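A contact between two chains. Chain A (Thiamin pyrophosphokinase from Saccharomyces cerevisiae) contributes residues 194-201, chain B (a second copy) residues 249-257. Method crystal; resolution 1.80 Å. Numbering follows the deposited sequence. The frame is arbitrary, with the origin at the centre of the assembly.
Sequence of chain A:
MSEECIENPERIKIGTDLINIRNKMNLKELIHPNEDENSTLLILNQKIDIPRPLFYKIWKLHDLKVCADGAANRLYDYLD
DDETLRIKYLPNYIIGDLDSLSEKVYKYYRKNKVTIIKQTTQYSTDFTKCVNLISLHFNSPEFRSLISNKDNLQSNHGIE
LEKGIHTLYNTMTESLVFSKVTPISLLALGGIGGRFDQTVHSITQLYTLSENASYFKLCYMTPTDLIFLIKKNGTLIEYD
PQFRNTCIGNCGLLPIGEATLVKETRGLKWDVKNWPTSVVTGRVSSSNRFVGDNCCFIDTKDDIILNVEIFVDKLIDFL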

# COMPACT_ATOMS: atom_id res chain seq x y z
N GLY A 194 -1.09 1.00 -6.98
CA GLY A 194 -0.77 0.24 -8.18
C GLY A 194 0.22 -0.87 -7.87
O GLY A 194 0.04 -1.60 -6.90
N ARG A 195 1.25 -1.01 -8.70
CA ARG A 195 2.28 -2.02 -8.47
C ARG A 195 2.69 -1.81 -7.02
O ARG A 195 3.11 -0.71 -6.64
N PHE A 196 2.55 -2.84 -6.19
CA PHE A 196 2.84 -2.69 -4.77
C PHE A 196 4.23 -2.21 -4.39
O PHE A 196 4.36 -1.39 -3.48
N ASP A 197 5.27 -2.69 -5.05
CA ASP A 197 6.61 -2.23 -4.69
C ASP A 197 6.73 -0.73 -4.92
O ASP A 197 7.55 -0.06 -4.30
N GLN A 198 5.91 -0.20 -5.82
CA GLN A 198 5.92 1.23 -6.10
C GLN A 198 5.22 1.97 -4.97
O GLN A 198 5.62 3.08 -4.62
N THR A 199 4.18 1.37 -4.40
CA THR A 199 3.48 1.98 -3.29
C THR A 199 4.46 2.12 -2.13
O THR A 199 4.52 3.15 -1.47
N VAL A 200 5.24 1.07 -1.90
CA VAL A 200 6.22 1.08 -0.82
C VAL A 200 7.30 2.13 -1.09
O VAL A 200 7.71 2.84 -0.18
N HIS A 201 7.77 2.21 -2.33
CA HIS A 201 8.79 3.19 -2.64
C HIS A 201 8.29 4.61 -2.38
O HIS A 201 9.02 5.47 -1.87
N GLY B 249 6.05 -10.72 -13.73
CA GLY B 249 6.73 -9.51 -14.12
C GLY B 249 7.87 -9.23 -13.17
O GLY B 249 8.73 -10.08 -12.94
N ASN B 250 7.89 -8.03 -12.59
CA ASN B 250 8.93 -7.65 -11.65
C ASN B 250 8.59 -8.12 -10.24
O ASN B 250 7.56 -8.77 -10.02
N CYS B 251 9.45 -7.80 -9.29
CA CYS B 251 9.24 -8.17 -7.90
C CYS B 251 9.96 -7.18 -7.00
O CYS B 251 10.81 -6.42 -7.46
N GLY B 252 9.62 -7.20 -5.72
CA GLY B 252 10.26 -6.29 -4.79
C GLY B 252 10.43 -6.87 -3.40
O GLY B 252 9.58 -7.64 -2.93
N LEU B 253 11.54 -6.53 -2.76
CA LEU B 253 11.82 -7.00 -1.41
C LEU B 253 11.44 -5.83 -0.51
O LEU B 253 12.12 -4.81 -0.47
N LEU B 254 10.34 -5.99 0.23
CA LEU B 254 9.82 -4.92 1.06
C LEU B 254 9.90 -5.11 2.57
O LEU B 254 9.16 -5.92 3.14
N PRO B 255 10.79 -4.37 3.24
CA PRO B 255 10.95 -4.46 4.70
C PRO B 255 9.93 -3.55 5.38
O PRO B 255 10.29 -2.63 6.12
N ILE B 256 8.66 -3.82 5.13
CA ILE B 256 7.57 -3.03 5.70
C ILE B 256 7.45 -3.29 7.20
O ILE B 256 7.36 -4.44 7.63
N GLY B 257 7.47 -2.23 7.99
CA GLY B 257 7.34 -2.39 9.43
C GLY B 257 8.63 -2.48 10.22
O GLY B 257 8.68 -2.06 11.38

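The apolar centre of the contact is built from four side chains, A:Phe196 and A:Val200 from the start of the chain A helix and B:Leu254 and B:Ile256 from the end of the strand in chain B and the loop that follows. A:Phe196 and A:Val200 lie one turn apart, linked by the backbone hydrogen bond from A:Val200 N to A:Phe196 O (3.1 Å), so both can meet the same pair of chain B residues. B:Leu254 and B:Ile256 both direct their CA-to-CB bonds toward the helix, whereas B:Pro255 between them points away.

B:Leu254, with chi1 at -37° (m) and chi2 t, has the largest area covered by the other stretch. Its CD1 lies 3.6 Å from A:Phe196 CD2 and 3.7 Å from A:Val200 CG2, and thus touches both helical side chains at van der Waals distance. B:Ile256 (chi1 m, chi2 t) repeats this pattern: its CD1 is 3.8 Å from A:Phe196 CE2 and 3.9 Å from A:Val200 CG2. A:Val200 points toward the strand in the t rotamer. The CA-to-CB bond of A:Phe196 runs sideways, but chi1 at -158° (t) brings its ring closer to chain B, where both methyl groups approach it obliquely.

Next to this cluster, A:Asp197 points toward the strand with chi1 p. Its methylene group, rather than the carboxylate, makes the side-chain contact: CB of A:Asp197 is 4.1 Å from CD2 of B:Leu254, as is CA of A:Asp197, and CB is 4.2 Å from CA of B:Gly252. The backbones draw nearest here, with A:Asp197 CA 5.5 Å from B:Gly252 CA, and the absence of a side chain at B:Gly252 makes room for this approach; a CB there would lie 2.8 Å from A:Asp197 CB, a clash. The carboxylate makes no hydrogen bond to the chain B stretch, and its OD2 is bonded elsewhere in the structure. On the strand, B:Cys251 and B:Leu253 point away from the helix, in the alternation expected of an extended chain.

The polar edge is formed by A:Arg195, at the N-cap position, and B:Asn250, each pointing toward the other stretch. The arginine extends with chi1 m, chi2 t and chi3 p; B:Asn250 has chi1 m. A:Arg195 NH2 comes within 2.4 Å of B:Asn250 ND2, near the guanidinium plane. As modelled, both atoms are donors, so this very short approach is not a hydrogen bond. A:Arg195 NE and NH2 find partners elsewhere in the structure. No hydrogen bond crosses between the two stretches; the apolar residues at the centre account for most of the covered surface.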

# COMPACT_ATOMS: atom_id res chain seq x y z
CB ARG A 195 3.46 -1.79 -9.43
CG ARG A 195 3.01 -1.87 -10.89
CD ARG A 195 4.05 -1.36 -11.90
NE ARG A 195 5.05 -2.36 -12.27
CZ ARG A 195 6.33 -2.37 -11.88
NH1 ARG A 195 6.84 -1.43 -11.08
NH2 ARG A 195 7.12 -3.34 -12.32
CB PHE A 196 2.52 -3.98 -4.01
CG PHE A 196 2.29 -3.76 -2.55
CD1 PHE A 196 1.30 -2.88 -2.12
CD2 PHE A 196 3.08 -4.39 -1.59
CE1 PHE A 196 1.10 -2.63 -0.76
CE2 PHE A 196 2.88 -4.16 -0.23
CZ PHE A 196 1.89 -3.27 0.18
CB ASP A 197 7.69 -3.01 -5.45
CG ASP A 197 7.57 -2.87 -6.95
OD1 ASP A 197 6.50 -3.20 -7.50
OD2 ASP A 197 8.56 -2.43 -7.58
CB GLN A 198 5.22 1.53 -7.43
CG GLN A 198 6.09 1.31 -8.65
CD GLN A 198 7.43 2.02 -8.54
OE1 GLN A 198 7.49 3.20 -8.23
NE2 GLN A 198 8.51 1.29 -8.81
CB THR A 199 2.28 1.12 -2.82
OG1 THR A 199 1.22 1.20 -3.78
CG2 THR A 199 1.78 1.59 -1.45
CB VAL A 200 6.88 -0.30 -0.65
CG1 VAL A 200 8.04 -0.21 0.33
CG2 VAL A 200 5.86 -1.31 -0.17
CB HIS A 201 9.28 3.08 -4.09
CG HIS A 201 10.29 4.14 -4.44
ND1 HIS A 201 9.96 5.28 -5.14
CD2 HIS A 201 11.60 4.28 -4.11
CE1 HIS A 201 11.02 6.08 -5.22
NE2 HIS A 201 12.03 5.49 -4.60
CB ASN B 250 9.11 -6.13 -11.65
CG ASN B 250 9.51 -5.60 -13.01
OD1 ASN B 250 10.50 -6.04 -13.60
ND2 ASN B 250 8.75 -4.64 -13.52
CB CYS B 251 9.77 -9.59 -7.63
SG CYS B 251 11.57 -9.78 -7.76
CB LEU B 253 13.31 -7.33 -1.27
CG LEU B 253 13.77 -8.64 -1.93
CD1 LEU B 253 13.49 -8.62 -3.42
CD2 LEU B 253 15.26 -8.84 -1.67
CB LEU B 254 8.36 -4.68 0.66
CG LEU B 254 8.11 -4.83 -0.84
CD1 LEU B 254 6.62 -4.83 -1.13
CD2 LEU B 254 8.81 -3.71 -1.60
CB PRO B 255 12.38 -3.99 4.90
CG PRO B 255 12.50 -2.89 3.89
CD PRO B 255 11.85 -3.53 2.66
CB ILE B 256 6.23 -3.38 5.02
CG1 ILE B 256 6.40 -3.36 3.50
CG2 ILE B 256 5.15 -2.38 5.44
CD1 ILE B 256 5.17 -3.82 2.73